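Local coordinates for Obg-like ATPase 1 (Schizosaccharomyces pombe, PDB 1NI3), which hydrolyses ATP, and GTP less efficiently, with magnesium as cofactor, and negatively regulates the G2/M transition of the cell cycle, at residues A[325-329]-A[330-334]; A[214-218]-A[219-223]; A[311-315]-A[316-320]; A[292-295]-A[296-300]. All blocks are in the same frame, centred on the assembly; numbering follows the deposited sequence.

Contact 1: A[325-329]-A[330-334]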
ATOM      1  N   LYS A 325      -7.721  -8.019  -5.958  1.00 51.54           N
ATOM      2  CA  LYS A 325      -7.718  -9.423  -5.573  1.00 52.56           C
ATOM      3  C   LYS A 325      -8.902 -10.257  -6.042  1.00 52.83           C
ATOM      4  O   LYS A 325      -8.755 -11.450  -6.277  1.00 57.43           O
ATOM      5  CB  LYS A 325      -7.599  -9.549  -4.052  1.00 55.36           C
ATOM      6  CG  LYS A 325      -6.326 -10.242  -3.571  1.00 57.90           C
ATOM      7  CD  LYS A 325      -6.588 -11.647  -3.019  1.00 61.65           C
ATOM      8  CE  LYS A 325      -6.987 -12.657  -4.102  1.00 63.72           C
ATOM      9  NZ  LYS A 325      -7.397 -13.996  -3.548  1.00 62.89           N
ATOM     10  N   GLY A 326     -10.077  -9.660  -6.181  1.00 49.08           N
ATOM     11  CA  GLY A 326     -11.202 -10.474  -6.613  1.00 47.69           C
ATOM     12  C   GLY A 326     -11.859 -10.029  -7.897  1.00 46.63           C
ATOM     13  O   GLY A 326     -13.025 -10.328  -8.139  1.00 46.28           O
ATOM     14  N   THR A 327     -11.108  -9.328  -8.733  1.00 45.21           N
ATOM     15  CA  THR A 327     -11.656  -8.820  -9.970  1.00 44.38           C
ATOM     16  C   THR A 327     -11.972  -9.917 -10.970  1.00 47.26           C
ATOM     17  O   THR A 327     -11.271 -10.924 -11.066  1.00 45.63           O
ATOM     18  CB  THR A 327     -10.704  -7.820 -10.605  1.00 43.75           C
ATOM     19  OG1 THR A 327     -10.375  -6.815  -9.639  1.00 44.74           O
ATOM     20  CG2 THR A 327     -11.356  -7.158 -11.804  1.00 41.11           C
ATOM     21  N   LYS A 328     -13.038  -9.703 -11.726  1.00 50.97           N
ATOM     22  CA  LYS A 328     -13.449 -10.671 -12.720  1.00 53.92           C
ATOM     23  C   LYS A 328     -13.081 -10.247 -14.139  1.00 54.91           C
ATOM     24  O   LYS A 328     -13.124  -9.065 -14.492  1.00 51.17           O
ATOM     25  CB  LYS A 328     -14.952 -10.950 -12.593  1.00 56.25           C
ATOM     26  CG  LYS A 328     -15.294 -11.970 -11.496  1.00 57.57           C
ATOM     27  CD  LYS A 328     -16.803 -12.223 -11.353  1.00 57.32           C
ATOM     28  CE  LYS A 328     -17.522 -11.033 -10.723  1.00 58.79           C
ATOM     29  NZ  LYS A 328     -18.995 -11.242 -10.608  1.00 55.42           N
ATOM     30  N   ALA A 329     -12.710 -11.247 -14.935  1.00 56.79           N
ATOM     31  CA  ALA A 329     -12.292 -11.084 -16.322  1.00 57.18           C
ATOM     32  C   ALA A 329     -12.804  -9.843 -17.054  1.00 57.08           C
ATOM     33  O   ALA A 329     -12.009  -9.028 -17.511  1.00 58.87           O
ATOM     34  CB  ALA A 329     -12.653 -12.337 -17.098  1.00 57.93           C
ATOM     35  N   PRO A 330     -14.133  -9.675 -17.171  1.00 56.69           N
ATOM     36  CA  PRO A 330     -14.610  -8.481 -17.882  1.00 57.17           C
ATOM     37  C   PRO A 330     -13.962  -7.198 -17.363  1.00 58.18           C
ATOM     38  O   PRO A 330     -13.329  -6.462 -18.126  1.00 56.53           O
ATOM     39  CB  PRO A 330     -16.116  -8.515 -17.643  1.00 55.53           C
ATOM     40  CG  PRO A 330     -16.405  -9.986 -17.551  1.00 55.56           C
ATOM     41  CD  PRO A 330     -15.265 -10.482 -16.683  1.00 55.81           C
ATOM     42  N   GLN A 331     -14.111  -6.938 -16.067  1.00 59.11           N
ATOM     43  CA  GLN A 331     -13.530  -5.743 -15.460  1.00 58.94           C
ATOM     44  C   GLN A 331     -12.033  -5.684 -15.728  1.00 55.43           C
ATOM     45  O   GLN A 331     -11.511  -4.651 -16.143  1.00 55.73           O
ATOM     46  CB  GLN A 331     -13.783  -5.735 -13.950  1.00 63.35           C
ATOM     47  CG  GLN A 331     -15.247  -5.703 -13.568  1.00 69.41           C
ATOM     48  CD  GLN A 331     -15.945  -7.025 -13.847  1.00 74.26           C
ATOM     49  OE1 GLN A 331     -17.103  -7.051 -14.255  1.00 76.38           O
ATOM     50  NE2 GLN A 331     -15.247  -8.129 -13.602  1.00 75.19           N
ATOM     51  N   ALA A 332     -11.350  -6.796 -15.481  1.00 50.14           N
ATOM     52  CA  ALA A 332      -9.908  -6.884 -15.702  1.00 49.75           C
ATOM     53  C   ALA A 332      -9.558  -6.381 -17.095  1.00 49.60           C
ATOM     54  O   ALA A 332      -8.627  -5.606 -17.277  1.00 50.08           O
ATOM     55  CB  ALA A 332      -9.446  -8.320 -15.550  1.00 47.46           C
ATOM     56  N   ALA A 333     -10.311  -6.847 -18.082  1.00 49.44           N
ATOM     57  CA  ALA A 333     -10.092  -6.449 -19.459  1.00 49.70           C
ATOM     58  C   ALA A 333     -10.387  -4.961 -19.608  1.00 51.42           C
ATOM     59  O   ALA A 333      -9.714  -4.250 -20.358  1.00 50.29           O
ATOM     60  CB  ALA A 333     -10.989  -7.257 -20.373  1.00 48.85           C
ATOM     61  N   GLY A 334     -11.405  -4.494 -18.891  1.00 53.01           N
ATOM     62  CA  GLY A 334     -11.770  -3.097 -18.968  1.00 54.13           C
ATOM     63  C   GLY A 334     -10.567  -2.230 -18.683  1.00 56.09           C
ATOM     64  O   GLY A 334     -10.414  -1.148 -19.249  1.00 56.47           O
TER

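Contact 2: A[214-218]-A[219-223]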
ATOM      1  N   GLU A 214     -18.795  -2.132   5.342  1.00 43.59           N
ATOM      2  CA  GLU A 214     -19.379  -1.307   4.302  1.00 42.64           C
ATOM      3  C   GLU A 214     -19.639   0.103   4.812  1.00 43.15           C
ATOM      4  O   GLU A 214     -19.220   1.093   4.208  1.00 44.73           O
ATOM      5  CB  GLU A 214     -20.682  -1.946   3.854  1.00 41.90           C
ATOM      6  CG  GLU A 214     -21.341  -1.280   2.696  1.00 40.95           C
ATOM      7  CD  GLU A 214     -22.603  -1.979   2.316  1.00 43.66           C
ATOM      8  OE1 GLU A 214     -23.476  -2.109   3.201  1.00 42.63           O
ATOM      9  OE2 GLU A 214     -22.709  -2.421   1.150  1.00 46.17           O
ATOM     10  N   ILE A 215     -20.337   0.194   5.934  1.00 42.41           N
ATOM     11  CA  ILE A 215     -20.641   1.497   6.509  1.00 43.35           C
ATOM     12  C   ILE A 215     -19.351   2.233   6.806  1.00 42.97           C
ATOM     13  O   ILE A 215     -19.144   3.343   6.338  1.00 44.49           O
ATOM     14  CB  ILE A 215     -21.451   1.358   7.798  1.00 44.66           C
ATOM     15  CG1 ILE A 215     -22.840   0.815   7.453  1.00 46.80           C
ATOM     16  CG2 ILE A 215     -21.543   2.703   8.512  1.00 40.20           C
ATOM     17  CD1 ILE A 215     -23.718   0.553   8.631  1.00 46.20           C
ATOM     18  N   ILE A 216     -18.474   1.613   7.574  1.00 40.78           N
ATOM     19  CA  ILE A 216     -17.223   2.263   7.895  1.00 40.40           C
ATOM     20  C   ILE A 216     -16.540   2.865   6.658  1.00 40.87           C
ATOM     21  O   ILE A 216     -16.231   4.056   6.649  1.00 42.71           O
ATOM     22  CB  ILE A 216     -16.300   1.284   8.616  1.00 39.13           C
ATOM     23  CG1 ILE A 216     -16.974   0.836   9.917  1.00 37.05           C
ATOM     24  CG2 ILE A 216     -14.968   1.947   8.933  1.00 38.23           C
ATOM     25  CD1 ILE A 216     -16.164  -0.121  10.752  1.00 38.22           C
ATOM     26  N   ASN A 217     -16.337   2.077   5.604  1.00 38.60           N
ATOM     27  CA  ASN A 217     -15.693   2.609   4.391  1.00 38.64           C
ATOM     28  C   ASN A 217     -16.242   3.962   3.946  1.00 38.12           C
ATOM     29  O   ASN A 217     -15.514   4.798   3.396  1.00 32.17           O
ATOM     30  CB  ASN A 217     -15.815   1.626   3.232  1.00 37.01           C
ATOM     31  CG  ASN A 217     -14.942   0.430   3.411  1.00 39.24           C
ATOM     32  OD1 ASN A 217     -13.802   0.537   3.864  1.00 41.17           O
ATOM     33  ND2 ASN A 217     -15.451  -0.727   3.024  1.00 37.77           N
ATOM     34  N   SER A 218     -17.532   4.170   4.164  1.00 38.02           N
ATOM     35  CA  SER A 218     -18.147   5.426   3.777  1.00 38.82           C
ATOM     36  C   SER A 218     -17.628   6.556   4.653  1.00 39.01           C
ATOM     37  O   SER A 218     -17.891   7.719   4.373  1.00 41.52           O
ATOM     38  CB  SER A 218     -19.655   5.355   3.948  1.00 35.78           C
ATOM     39  OG  SER A 218     -19.978   5.236   5.336  1.00 37.52           O
ATOM     40  N   LEU A 219     -16.893   6.233   5.708  1.00 36.65           N
ATOM     41  CA  LEU A 219     -16.385   7.288   6.575  1.00 40.32           C
ATOM     42  C   LEU A 219     -14.943   7.683   6.282  1.00 41.37           C
ATOM     43  O   LEU A 219     -14.417   8.633   6.870  1.00 43.85           O
ATOM     44  CB  LEU A 219     -16.497   6.872   8.037  1.00 40.59           C
ATOM     45  CG  LEU A 219     -17.881   6.440   8.516  1.00 40.35           C
ATOM     46  CD1 LEU A 219     -17.797   6.046   9.974  1.00 39.03           C
ATOM     47  CD2 LEU A 219     -18.875   7.565   8.310  1.00 37.82           C
ATOM     48  N   TYR A 220     -14.310   6.947   5.377  1.00 39.54           N
ATOM     49  CA  TYR A 220     -12.926   7.201   4.992  1.00 37.53           C
ATOM     50  C   TYR A 220     -12.035   7.540   6.188  1.00 39.91           C
ATOM     51  O   TYR A 220     -11.230   8.480   6.145  1.00 44.23           O
ATOM     52  CB  TYR A 220     -12.885   8.321   3.947  1.00 30.67           C
ATOM     53  CG  TYR A 220     -13.801   8.041   2.787  1.00 27.88           C
ATOM     54  CD1 TYR A 220     -15.170   8.215   2.912  1.00 24.52           C
ATOM     55  CD2 TYR A 220     -13.311   7.501   1.593  1.00 27.15           C
ATOM     56  CE1 TYR A 220     -16.028   7.859   1.887  1.00 24.45           C
ATOM     57  CE2 TYR A 220     -14.170   7.138   0.561  1.00 25.60           C
ATOM     58  CZ  TYR A 220     -15.531   7.321   0.718  1.00 28.04           C
ATOM     59  OH  TYR A 220     -16.396   6.963  -0.289  1.00 35.10           O
ATOM     60  N   LEU A 221     -12.169   6.756   7.253  1.00 38.49           N
ATOM     61  CA  LEU A 221     -11.393   6.993   8.468  1.00 36.58           C
ATOM     62  C   LEU A 221      -9.891   6.832   8.263  1.00 36.64           C
ATOM     63  O   LEU A 221      -9.443   5.986   7.498  1.00 40.40           O
ATOM     64  CB  LEU A 221     -11.857   6.045   9.576  1.00 33.75           C
ATOM     65  CG  LEU A 221     -13.341   6.135   9.931  1.00 32.90           C
ATOM     66  CD1 LEU A 221     -13.675   5.147  11.029  1.00 30.14           C
ATOM     67  CD2 LEU A 221     -13.665   7.549  10.366  1.00 33.86           C
ATOM     68  N   LEU A 222      -9.122   7.661   8.952  1.00 37.53           N
ATOM     69  CA  LEU A 222      -7.678   7.609   8.864  1.00 38.97           C
ATOM     70  C   LEU A 222      -7.210   6.255   9.377  1.00 40.85           C
ATOM     71  O   LEU A 222      -6.382   5.568   8.768  1.00 41.40           O
ATOM     72  CB  LEU A 222      -7.067   8.708   9.733  1.00 38.31           C
ATOM     73  CG  LEU A 222      -6.874  10.062   9.056  1.00 39.92           C
ATOM     74  CD1 LEU A 222      -6.826  11.163  10.091  1.00 40.57           C
ATOM     75  CD2 LEU A 222      -5.597  10.031   8.228  1.00 40.66           C
ATOM     76  N   THR A 223      -7.793   5.883  10.506  1.00 42.67           N
ATOM     77  CA  THR A 223      -7.495   4.650  11.222  1.00 42.84           C
ATOM     78  C   THR A 223      -8.023   3.365  10.542  1.00 44.54           C
ATOM     79  O   THR A 223      -7.968   2.273  11.126  1.00 47.97           O
ATOM     80  CB  THR A 223      -8.041   4.790  12.671  1.00 41.10           C
ATOM     81  OG1 THR A 223      -7.220   4.060  13.581  1.00 42.75           O
ATOM     82  CG2 THR A 223      -9.479   4.313  12.768  1.00 39.98           C
TER

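Contact 3: A[311-315]-A[316-320]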
ATOM      1  N   PHE A 311      -0.885 -10.452 -16.855  1.00 48.69           N
ATOM      2  CA  PHE A 311      -0.076  -9.831 -17.903  1.00 45.79           C
ATOM      3  C   PHE A 311      -0.691  -9.949 -19.276  1.00 43.98           C
ATOM      4  O   PHE A 311      -1.688 -10.629 -19.470  1.00 41.77           O
ATOM      5  CB  PHE A 311       1.315 -10.469 -17.980  1.00 43.80           C
ATOM      6  CG  PHE A 311       1.942 -10.729 -16.653  1.00 42.40           C
ATOM      7  CD1 PHE A 311       1.708 -11.919 -15.984  1.00 40.67           C
ATOM      8  CD2 PHE A 311       2.757  -9.773 -16.058  1.00 43.75           C
ATOM      9  CE1 PHE A 311       2.279 -12.153 -14.745  1.00 43.84           C
ATOM     10  CE2 PHE A 311       3.331 -10.000 -14.818  1.00 44.32           C
ATOM     11  CZ  PHE A 311       3.090 -11.194 -14.158  1.00 43.80           C
ATOM     12  N   THR A 312      -0.087  -9.251 -20.227  1.00 43.63           N
ATOM     13  CA  THR A 312      -0.500  -9.323 -21.617  1.00 46.10           C
ATOM     14  C   THR A 312       0.825  -9.380 -22.355  1.00 49.86           C
ATOM     15  O   THR A 312       1.480  -8.361 -22.570  1.00 53.96           O
ATOM     16  CB  THR A 312      -1.342  -8.110 -22.085  1.00 43.26           C
ATOM     17  OG1 THR A 312      -0.585  -6.908 -21.969  1.00 44.81           O
ATOM     18  CG2 THR A 312      -2.613  -7.996 -21.269  1.00 42.85           C
ATOM     19  N   CYS A 313       1.237 -10.596 -22.706  1.00 53.62           N
ATOM     20  CA  CYS A 313       2.509 -10.810 -23.391  1.00 55.09           C
ATOM     21  C   CYS A 313       2.392 -10.839 -24.912  1.00 56.63           C
ATOM     22  O   CYS A 313       1.353 -11.178 -25.478  1.00 57.71           O
ATOM     23  CB  CYS A 313       3.116 -12.111 -22.901  1.00 52.55           C
ATOM     24  SG  CYS A 313       3.062 -12.225 -21.119  1.00 62.41           S
ATOM     25  N   GLY A 314       3.491 -10.486 -25.564  1.00 57.99           N
ATOM     26  CA  GLY A 314       3.538 -10.458 -27.014  1.00 59.79           C
ATOM     27  C   GLY A 314       4.901  -9.997 -27.484  1.00 60.81           C
ATOM     28  O   GLY A 314       5.527  -9.158 -26.836  1.00 62.03           O
ATOM     29  N   GLU A 315       5.362 -10.534 -28.609  1.00 61.58           N
ATOM     30  CA  GLU A 315       6.662 -10.163 -29.145  1.00 61.58           C
ATOM     31  C   GLU A 315       6.883  -8.661 -29.112  1.00 61.03           C
ATOM     32  O   GLU A 315       8.009  -8.195 -28.968  1.00 60.84           O
ATOM     33  CB  GLU A 315       6.816 -10.708 -30.571  1.00 63.35           C
ATOM     34  CG  GLU A 315       6.621 -12.223 -30.679  1.00 65.46           C
ATOM     35  CD  GLU A 315       7.622 -13.027 -29.852  1.00 66.22           C
ATOM     36  OE1 GLU A 315       8.846 -12.863 -30.069  1.00 63.66           O
ATOM     37  OE2 GLU A 315       7.188 -13.827 -28.989  1.00 65.71           O
ATOM     38  N   ASP A 316       5.809  -7.896 -29.243  1.00 61.45           N
ATOM     39  CA  ASP A 316       5.949  -6.447 -29.193  1.00 65.87           C
ATOM     40  C   ASP A 316       6.061  -5.936 -27.765  1.00 63.81           C
ATOM     41  O   ASP A 316       6.997  -5.210 -27.426  1.00 65.74           O
ATOM     42  CB  ASP A 316       4.780  -5.740 -29.885  1.00 72.35           C
ATOM     43  CG  ASP A 316       5.016  -5.541 -31.374  1.00 79.52           C
ATOM     44  OD1 ASP A 316       6.112  -5.056 -31.743  1.00 80.61           O
ATOM     45  OD2 ASP A 316       4.105  -5.866 -32.174  1.00 82.02           O
ATOM     46  N   GLU A 317       5.123  -6.323 -26.910  1.00 60.65           N
ATOM     47  CA  GLU A 317       5.174  -5.842 -25.538  1.00 56.23           C
ATOM     48  C   GLU A 317       4.683  -6.815 -24.482  1.00 52.56           C
ATOM     49  O   GLU A 317       3.857  -7.687 -24.734  1.00 50.67           O
ATOM     50  CB  GLU A 317       4.366  -4.547 -25.442  1.00 57.40           C
ATOM     51  CG  GLU A 317       4.396  -3.861 -24.092  1.00 58.70           C
ATOM     52  CD  GLU A 317       3.379  -2.735 -24.002  1.00 58.94           C
ATOM     53  OE1 GLU A 317       2.168  -3.030 -23.851  1.00 55.25           O
ATOM     54  OE2 GLU A 317       3.792  -1.561 -24.108  1.00 58.62           O
ATOM     55  N   VAL A 318       5.214  -6.642 -23.284  1.00 49.11           N
ATOM     56  CA  VAL A 318       4.826  -7.450 -22.150  1.00 47.54           C
ATOM     57  C   VAL A 318       4.478  -6.476 -21.037  1.00 48.75           C
ATOM     58  O   VAL A 318       5.354  -5.771 -20.531  1.00 49.93           O
ATOM     59  CB  VAL A 318       5.978  -8.353 -21.704  1.00 43.98           C
ATOM     60  CG1 VAL A 318       5.620  -9.041 -20.401  1.00 41.43           C
ATOM     61  CG2 VAL A 318       6.281  -9.355 -22.791  1.00 43.39           C
ATOM     62  N   ARG A 319       3.203  -6.423 -20.667  1.00 47.01           N
ATOM     63  CA  ARG A 319       2.789  -5.509 -19.623  1.00 48.00           C
ATOM     64  C   ARG A 319       1.973  -6.128 -18.490  1.00 47.75           C
ATOM     65  O   ARG A 319       1.052  -6.919 -18.712  1.00 48.85           O
ATOM     66  CB  ARG A 319       2.002  -4.357 -20.226  1.00 51.77           C
ATOM     67  CG  ARG A 319       1.471  -3.401 -19.192  1.00 56.94           C
ATOM     68  CD  ARG A 319       0.972  -2.136 -19.836  1.00 58.90           C
ATOM     69  NE  ARG A 319       0.491  -1.174 -18.850  1.00 60.05           N
ATOM     70  CZ  ARG A 319       0.013   0.020 -19.174  1.00 58.92           C
ATOM     71  NH1 ARG A 319      -0.034   0.372 -20.451  1.00 58.43           N
ATOM     72  NH2 ARG A 319      -0.414   0.857 -18.236  1.00 59.60           N
ATOM     73  N   SER A 320       2.316  -5.735 -17.265  1.00 44.57           N
ATOM     74  CA  SER A 320       1.638  -6.214 -16.059  1.00 42.70           C
ATOM     75  C   SER A 320       0.523  -5.237 -15.702  1.00 42.31           C
ATOM     76  O   SER A 320       0.776  -4.057 -15.497  1.00 47.99           O
ATOM     77  CB  SER A 320       2.628  -6.285 -14.899  1.00 39.49           C
ATOM     78  OG  SER A 320       1.993  -6.714 -13.725  1.00 41.46           O
TER

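Contact 4: A[292-295]-A[296-300]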
ATOM      1  N   SER A 292      18.918  -4.948  -0.439  1.00 47.48           N
ATOM      2  CA  SER A 292      18.062  -3.770  -0.387  1.00 42.61           C
ATOM      3  C   SER A 292      16.635  -4.134   0.010  1.00 41.66           C
ATOM      4  O   SER A 292      16.068  -5.090  -0.518  1.00 44.10           O
ATOM      5  CB  SER A 292      18.026  -3.080  -1.748  1.00 40.70           C
ATOM      6  OG  SER A 292      16.975  -2.122  -1.762  1.00 44.04           O
HETATM    7  N   MSE A 293      16.055  -3.368   0.925  1.00 38.57           N
HETATM    8  CA  MSE A 293      14.700  -3.624   1.366  1.00 38.70           C
HETATM    9  C   MSE A 293      13.614  -3.044   0.468  1.00 38.09           C
HETATM   10  O   MSE A 293      12.441  -3.376   0.630  1.00 37.94           O
HETATM   11  CB  MSE A 293      14.513  -3.079   2.775  1.00 43.33           C
HETATM   12  CG  MSE A 293      15.509  -3.628   3.714  1.00 51.31           C
HETATM   13 SE   MSE A 293      15.268  -5.543   3.709  1.00 65.15          SE
HETATM   14  CE  MSE A 293      14.255  -5.666   5.359  1.00 53.61           C
ATOM     15  N   LEU A 294      13.980  -2.178  -0.472  1.00 38.09           N
ATOM     16  CA  LEU A 294      12.974  -1.590  -1.348  1.00 36.73           C
ATOM     17  C   LEU A 294      12.015  -2.649  -1.853  1.00 35.50           C
ATOM     18  O   LEU A 294      10.840  -2.629  -1.502  1.00 36.16           O
ATOM     19  CB  LEU A 294      13.616  -0.887  -2.548  1.00 38.09           C
ATOM     20  CG  LEU A 294      14.248   0.437  -2.149  1.00 40.39           C
ATOM     21  CD1 LEU A 294      14.767   1.175  -3.366  1.00 40.35           C
ATOM     22  CD2 LEU A 294      13.196   1.264  -1.425  1.00 41.39           C
ATOM     23  N   PRO A 295      12.518  -3.610  -2.646  1.00 34.82           N
ATOM     24  CA  PRO A 295      11.640  -4.652  -3.169  1.00 30.37           C
ATOM     25  C   PRO A 295      10.665  -5.091  -2.097  1.00 28.73           C
ATOM     26  O   PRO A 295       9.468  -4.971  -2.281  1.00 29.73           O
ATOM     27  CB  PRO A 295      12.615  -5.733  -3.597  1.00 30.71           C
ATOM     28  CG  PRO A 295      13.770  -5.530  -2.651  1.00 33.52           C
ATOM     29  CD  PRO A 295      13.926  -4.051  -2.668  1.00 31.76           C
ATOM     30  N   LYS A 296      11.170  -5.578  -0.972  1.00 27.19           N
ATOM     31  CA  LYS A 296      10.291  -6.007   0.108  1.00 29.39           C
ATOM     32  C   LYS A 296       9.292  -4.914   0.465  1.00 32.77           C
ATOM     33  O   LYS A 296       8.088  -5.177   0.524  1.00 36.45           O
ATOM     34  CB  LYS A 296      11.088  -6.346   1.357  1.00 32.38           C
ATOM     35  CG  LYS A 296      10.243  -6.591   2.592  1.00 32.82           C
ATOM     36  CD  LYS A 296       9.436  -7.872   2.455  1.00 42.66           C
ATOM     37  CE  LYS A 296       8.805  -8.320   3.784  1.00 46.92           C
ATOM     38  NZ  LYS A 296       9.802  -8.785   4.819  1.00 46.64           N
ATOM     39  N   ILE A 297       9.765  -3.693   0.714  1.00 31.68           N
ATOM     40  CA  ILE A 297       8.834  -2.620   1.054  1.00 32.33           C
ATOM     41  C   ILE A 297       7.724  -2.504   0.006  1.00 32.88           C
ATOM     42  O   ILE A 297       6.545  -2.690   0.328  1.00 28.97           O
ATOM     43  CB  ILE A 297       9.563  -1.276   1.184  1.00 34.21           C
ATOM     44  CG1 ILE A 297      10.446  -1.276   2.441  1.00 34.91           C
ATOM     45  CG2 ILE A 297       8.549  -0.131   1.262  1.00 31.75           C
ATOM     46  CD1 ILE A 297      11.330  -0.084   2.584  1.00 34.03           C
ATOM     47  N   ILE A 298       8.087  -2.193  -1.236  1.00 31.20           N
ATOM     48  CA  ILE A 298       7.076  -2.056  -2.272  1.00 31.75           C
ATOM     49  C   ILE A 298       6.097  -3.221  -2.367  1.00 30.54           C
ATOM     50  O   ILE A 298       4.881  -3.019  -2.449  1.00 27.22           O
ATOM     51  CB  ILE A 298       7.720  -1.812  -3.663  1.00 33.92           C
ATOM     52  CG1 ILE A 298       8.095  -0.335  -3.798  1.00 37.45           C
ATOM     53  CG2 ILE A 298       6.747  -2.162  -4.787  1.00 36.59           C
ATOM     54  CD1 ILE A 298       9.215   0.069  -2.907  1.00 43.82           C
ATOM     55  N   VAL A 299       6.605  -4.442  -2.345  1.00 31.75           N
ATOM     56  CA  VAL A 299       5.700  -5.577  -2.437  1.00 30.78           C
ATOM     57  C   VAL A 299       4.708  -5.503  -1.295  1.00 31.34           C
ATOM     58  O   VAL A 299       3.494  -5.592  -1.516  1.00 32.50           O
ATOM     59  CB  VAL A 299       6.424  -6.901  -2.332  1.00 28.50           C
ATOM     60  CG1 VAL A 299       5.418  -8.014  -2.239  1.00 29.29           C
ATOM     61  CG2 VAL A 299       7.317  -7.100  -3.541  1.00 29.36           C
ATOM     62  N   THR A 300       5.214  -5.346  -0.075  1.00 31.15           N
ATOM     63  CA  THR A 300       4.330  -5.270   1.074  1.00 33.88           C
ATOM     64  C   THR A 300       3.237  -4.223   0.864  1.00 34.33           C
ATOM     65  O   THR A 300       2.082  -4.430   1.247  1.00 30.00           O
ATOM     66  CB  THR A 300       5.107  -4.915   2.339  1.00 36.65           C
ATOM     67  OG1 THR A 300       6.257  -5.764   2.464  1.00 37.49           O
ATOM     68  CG2 THR A 300       4.223  -5.092   3.563  1.00 37.76           C
TER

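Contact 1: A[325-329]-A[330-334]
Ala333 N donates to Ala329 O at 2.8 Å, and Ala332 N donates to Lys328 O at 3.0 Å; these two i to i+4 bonds set up the first turn of helix 329-336. They differ in direction. The amide of Ala333 meets its carbonyl almost head-on, with a C=O...N angle of 168°, whereas that of Ala332 arrives tilted 33° from the carbonyl plane of Lys328. A bend at the second torsion of Gln331 (chi2 72°) turns its side-chain amide back along Lys328.

Apolar contacts surround these bonds. The side chains of Thr327 and Gln331 cross obliquely, CG2 of the threonine touching Gln331 CB at 3.5 Å, while OG1 of Thr327 turns to the carbonyl of Arg324. Pro330, in the helix's first turn, sets its ring beside the methyl of Ala329 and reaches Phe344 and Glu341 beyond.

Proline has no amide hydrogen, yet at this position none is needed, since a first-turn nitrogen has no preceding helical carbonyl to serve. The chemistry is thus that of a helix start, where the carbonyls of Lys328 and Ala329 are taken up by amides one turn ahead.

Contact 2: A[214-218]-A[219-223]
Ile216 and Leu221 meet through a methyl each, CG2 of the isoleucine lying 4.0 Å from CD1 of the leucine, with the two side chains crossing at about a right angle. The isoleucine methyl that makes this contact stands anti to the backbone N and beside the carbonyl carbon, with CG1 at chi1 -61°. Between them in sequence, CB and CG of Leu219 lie beside Ile216 O.

Tyr220 presents its ring differently to two successive carbonyls. Asn217 O sits over the centre of one face, 3.4 Å above the plane, while Ser218 O lies at the edge near the ring plane, 3.1 Å from CE1. The same Asn217 carbonyl also accepts from Tyr220 N at 3.2 Å, the donor standing well above the carbonyl plane. That bond closes a type I turn from Asn217 to Tyr220, and the positive phi of Tyr220 (41°) marks where the chain leaves helical geometry.

The apolar residues face inward onto a helical neighbourhood. Ile215 and Ile216 rest on helix 179-199, and Leu219 lies on Phe158 of helix 140-168, whose Asp155 receives the amides of Leu222 and Thr223. Leu222 also reaches helix 107-113. Elsewhere, Asn217 OD1 accepts from Gly15 N and Tyr220 touches Arg16, before the chain runs on to strand 227-232.

Contact 3: A[311-315]-A[316-320]
Thr312 N donates to Arg319 O at 3.0 Å, and Arg319 N returns a bond to Thr312 O at 3.2 Å, making this the hydrogen-bonded pair of an antiparallel hairpin. The first donor lies only 19° from its carbonyl plane; the second stands 44° out of the plane it approaches. Arg319 O also receives a CA-H...O contact from Phe311 CA.

The side chains of Thr312 and Arg319 run side by side in the same direction, OG1 of the threonine lying 4.0 Å from CB of the arginine. That hydroxyl bonds to Trp321 NE1, and the arginine makes a cation-pi contact with the same indole. On the other face, where Phe311 and Ser320 form the non-hydrogen-bonded pair, the phenyl CD2 meets Ser320 CB at 3.7 Å; the ring continues onto Phe70 and Leu73 of helix 68-77. Toward the turn, Cys313 SG touches Val318 CG1 at 4.1 Å.

The result is a hairpin with two distinct faces. Phe311 is buried against a helix on one; on the other, reciprocal backbone bonds bring Thr312 and Arg319 abreast, and a single indole is shared between a hydrogen bond to one strand's side chain and a cation-pi contact with the other's.

Contact 4: A[292-295]-A[296-300]
Three successive amides, those of Ile297, Ile298 and Val299, donate to the carbonyls of Met293, Leu294 and Pro295 to open helix 294-304. Ile297 N lies 2.7 Å from Met293 O, with an N-H...O angle of 174°. Ser292 caps this start, its OG accepting from Leu294 N at 3.3 Å. One turn on, Lys296 O is gripped twice, by Thr300 N and by Thr300 OG1 at 2.7 Å; the hydroxyl approaches from above the carbonyl plane.

The side chains pair with the same spacing of four. CB of Met293, a selenomethionine in this crystal, faces CD1 of Ile297 at 4.4 Å, and CD2 of Leu294 faces CD1 of Ile298 at a like distance. Ile298 bends at its second torsion (chi2 69°), which brings CD1 back to 3.4 Å from Leu294 O. CG2 of Val299 lies against Pro295 O at 3.3 Å.

Glu270 of helix 267-273 holds the start from outside, accepting from Met293 N and bonding to Ser292 OG. Met293, Lys296, Ile297 and Thr300 lie against Ile263 of strand 262-265, while Ile297 and Thr300 also reach strand 227-232. Met293 lies about 7 Å, side chain to side chain, from Met233, a predicted ATP-binding residue. Ile298 and Val299 instead meet Pro66, so the helix joins the nucleotide-binding domain's sheet to a loop beyond its strand 60-65.

How the contacts relate
From the N terminus the contacts come strictly in series, none enclosing or crossing another, and each closes a local turn rather than a long loop. Contact 2 ends helix 210-217 ahead of strand 227-232, within the OBG-type G region. Contact 4 starts helix 294-304, which lies against strands 227-232 and 262-265 and leads directly into strand 307-312. Contact 3 turns that strand back as a hairpin, whose second strand, 317-324, runs parallel to strand 81-90. Contact 1 then starts helix 329-336. Contacts 1 and 3 share the TGS region, their centres about 18 Å apart, whereas contacts 2 and 3 lie on opposite sides of the chain's centre, about 37 Å apart.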